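Local coordinates for protein glycerol-3-phosphate dehydrogenase [NAD(+)] 1 (Saccharomyces cerevisiae, PDB 4FGW) that catalyses the NAD-dependent interconversion of dihydroxyacetone phosphate and glycerol 3-phosphate, driving glycerol accumulation in yeast under hyperosmotic stress, at residues A[81-86]-A[107-112]. Residues are numbered along the deposited sequence; the frame is centred on the assembly and turned at random.
Sequences KLTEII and ANPDLI
Ala107, on the edge strand 105-108, pushes its methyl against the face of helix 82-86, where Thr83 and Ile86 receive it. The Ala107 CB lies 3.5 Å from Thr83 O and 3.8 Å from Thr83 CA, so it meets helix backbone as much as side chain. From one turn further along the same short helix, Ile86 adds its CG2 branch; this methyl, anti to the backbone N, is the branch that reaches Ala107 CB, at 3.8 Å. This is the tight, buried part, and no hydrogen bond crosses it. Just outside it, the backbone N of Ala107 is held by Asn87 OD1, immediately after the helix.

Toward solvent the contact thins to one methyl on one ring. Thr83 CG2, anti to its own carbonyl carbon, comes within 3.8 Å of both Pro109 N and Pro109 CB, with CD and CG of the exposed ring slightly farther, the two side chains crossing at about a right angle. The other branch, Thr83 OG1, is hydrogen-bonded to Glu74 beyond strand 67-71. Farther out, Lys81 NZ and Glu84 OE2 form a long salt bridge, 3.8 Å apart, within the helix segment.

At the end of the strand, Asn108 OD1 accepts from Asp110 N at 3.1 Å in the carbonyl plane, on a lone pair, which closes an Asx turn around Pro109; Asn108 ND2 bonds to Gln69 on the neighbouring strand. Asp110 then caps helix 111-115 through Asp113 N. Short helix 82-86 thus packs against the end of strand 105-108 in the beta-alpha-beta unit 67-71, 82-86, 105-108, part of the Rossmann-type NAD-binding domain.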
loop_
_atom_site.group_PDB
_atom_site.type_symbol
_atom_site.label_atom_id
_atom_site.label_comp_id
_atom_site.label_asym_id
_atom_site.label_seq_id
_atom_site.Cartn_x
_atom_site.Cartn_y
_atom_site.Cartn_z
ATOM N N LYS A 81 17.906 -24.887 -33.615
ATOM C CA LYS A 81 17.827 -23.423 -33.485
ATOM C C LYS A 81 16.573 -23.003 -32.714
ATOM O O LYS A 81 15.465 -23.404 -33.082
ATOM C CB LYS A 81 17.847 -22.724 -34.860
ATOM C CG LYS A 81 18.876 -23.252 -35.853
ATOM C CD LYS A 81 18.197 -23.942 -37.025
ATOM C CE LYS A 81 18.087 -23.045 -38.237
ATOM N NZ LYS A 81 17.195 -23.626 -39.275
ATOM N N LEU A 82 16.757 -22.200 -31.645
ATOM C CA LEU A 82 15.677 -21.695 -30.788
ATOM C C LEU A 82 14.668 -20.853 -31.576
ATOM O O LEU A 82 13.463 -20.985 -31.347
ATOM C CB LEU A 82 16.249 -20.918 -29.579
ATOM C CG LEU A 82 15.259 -20.293 -28.572
ATOM C CD1 LEU A 82 14.351 -21.337 -27.927
ATOM C CD2 LEU A 82 15.994 -19.521 -27.500
ATOM N N THR A 83 15.163 -20.036 -32.532
ATOM C CA THR A 83 14.352 -19.177 -33.407
ATOM C C THR A 83 13.339 -19.979 -34.232
ATOM O O THR A 83 12.214 -19.520 -34.429
ATOM C CB THR A 83 15.241 -18.312 -34.314
ATOM O OG1 THR A 83 16.170 -19.147 -35.012
ATOM C CG2 THR A 83 15.979 -17.222 -33.550
ATOM N N GLU A 84 13.738 -21.184 -34.689
ATOM C CA GLU A 84 12.903 -22.081 -35.493
ATOM C C GLU A 84 11.948 -22.938 -34.658
ATOM O O GLU A 84 10.898 -23.339 -35.163
ATOM C CB GLU A 84 13.757 -22.925 -36.445
ATOM C CG GLU A 84 14.600 -22.104 -37.411
ATOM C CD GLU A 84 13.855 -21.354 -38.500
ATOM O OE1 GLU A 84 13.316 -20.258 -38.214
ATOM O OE2 GLU A 84 13.856 -21.841 -39.655
ATOM N N ILE A 85 12.303 -23.200 -33.379
ATOM C CA ILE A 85 11.469 -23.929 -32.410
ATOM C C ILE A 85 10.227 -23.057 -32.115
ATOM O O ILE A 85 9.107 -23.575 -32.054
ATOM C CB ILE A 85 12.288 -24.286 -31.120
ATOM C CG1 ILE A 85 13.334 -25.395 -31.417
ATOM C CG2 ILE A 85 11.374 -24.689 -29.938
ATOM C CD1 ILE A 85 14.557 -25.431 -30.464
ATOM N N ILE A 86 10.442 -21.732 -31.981
ATOM C CA ILE A 86 9.400 -20.727 -31.746
ATOM C C ILE A 86 8.550 -20.534 -33.022
ATOM O O ILE A 86 7.327 -20.461 -32.925
ATOM C CB ILE A 86 10.008 -19.401 -31.179
ATOM C CG1 ILE A 86 10.559 -19.616 -29.750
ATOM C CG2 ILE A 86 9.004 -18.232 -31.206
ATOM C CD1 ILE A 86 11.780 -18.774 -29.390
ATOM N N ALA A 107 10.110 -15.136 -34.299
ATOM C CA ALA A 107 11.440 -15.029 -33.704
ATOM C C ALA A 107 12.467 -14.679 -34.793
ATOM O O ALA A 107 12.418 -15.242 -35.890
ATOM C CB ALA A 107 11.810 -16.345 -33.038
ATOM N N ASN A 108 13.385 -13.761 -34.480
ATOM C CA ASN A 108 14.405 -13.319 -35.423
ATOM C C ASN A 108 15.809 -13.317 -34.794
ATOM O O ASN A 108 16.005 -12.671 -33.763
ATOM C CB ASN A 108 14.054 -11.946 -36.003
ATOM C CG ASN A 108 14.674 -11.699 -37.355
ATOM O OD1 ASN A 108 15.898 -11.757 -37.534
ATOM N ND2 ASN A 108 13.841 -11.431 -38.348
ATOM N N PRO A 109 16.801 -14.011 -35.399
ATOM C CA PRO A 109 18.145 -14.023 -34.797
ATOM C C PRO A 109 18.996 -12.788 -35.101
ATOM O O PRO A 109 19.999 -12.561 -34.417
ATOM C CB PRO A 109 18.773 -15.301 -35.352
ATOM C CG PRO A 109 18.097 -15.516 -36.664
ATOM C CD PRO A 109 16.747 -14.843 -36.621
ATOM N N ASP A 110 18.607 -12.006 -36.134
ATOM C CA ASP A 110 19.312 -10.802 -36.575
ATOM C C ASP A 110 18.656 -9.550 -35.995
ATOM O O ASP A 110 17.484 -9.282 -36.266
ATOM C CB ASP A 110 19.372 -10.744 -38.115
ATOM C CG ASP A 110 20.325 -9.708 -38.677
ATOM O OD1 ASP A 110 20.074 -8.496 -38.479
ATOM O OD2 ASP A 110 21.280 -10.102 -39.382
ATOM N N LEU A 111 19.404 -8.829 -35.184
ATOM C CA LEU A 111 18.953 -7.600 -34.605
ATOM C C LEU A 111 18.436 -6.666 -35.664
ATOM O O LEU A 111 17.313 -6.210 -35.588
ATOM C CB LEU A 111 20.097 -6.943 -33.855
ATOM C CG LEU A 111 19.790 -5.895 -32.796
ATOM C CD1 LEU A 111 18.634 -6.314 -31.953
ATOM C CD2 LEU A 111 20.979 -5.650 -31.932
ATOM N N ILE A 112 19.267 -6.371 -36.649
ATOM C CA ILE A 112 18.929 -5.395 -37.658
ATOM C C ILE A 112 17.742 -5.812 -38.502
ATOM O O ILE A 112 16.957 -4.984 -38.911
ATOM C CB ILE A 112 20.129 -5.117 -38.548
ATOM C CG1 ILE A 112 21.337 -4.886 -37.669
ATOM C CG2 ILE A 112 19.897 -3.890 -39.393
ATOM C CD1 ILE A 112 20.956 -4.859 -36.263
#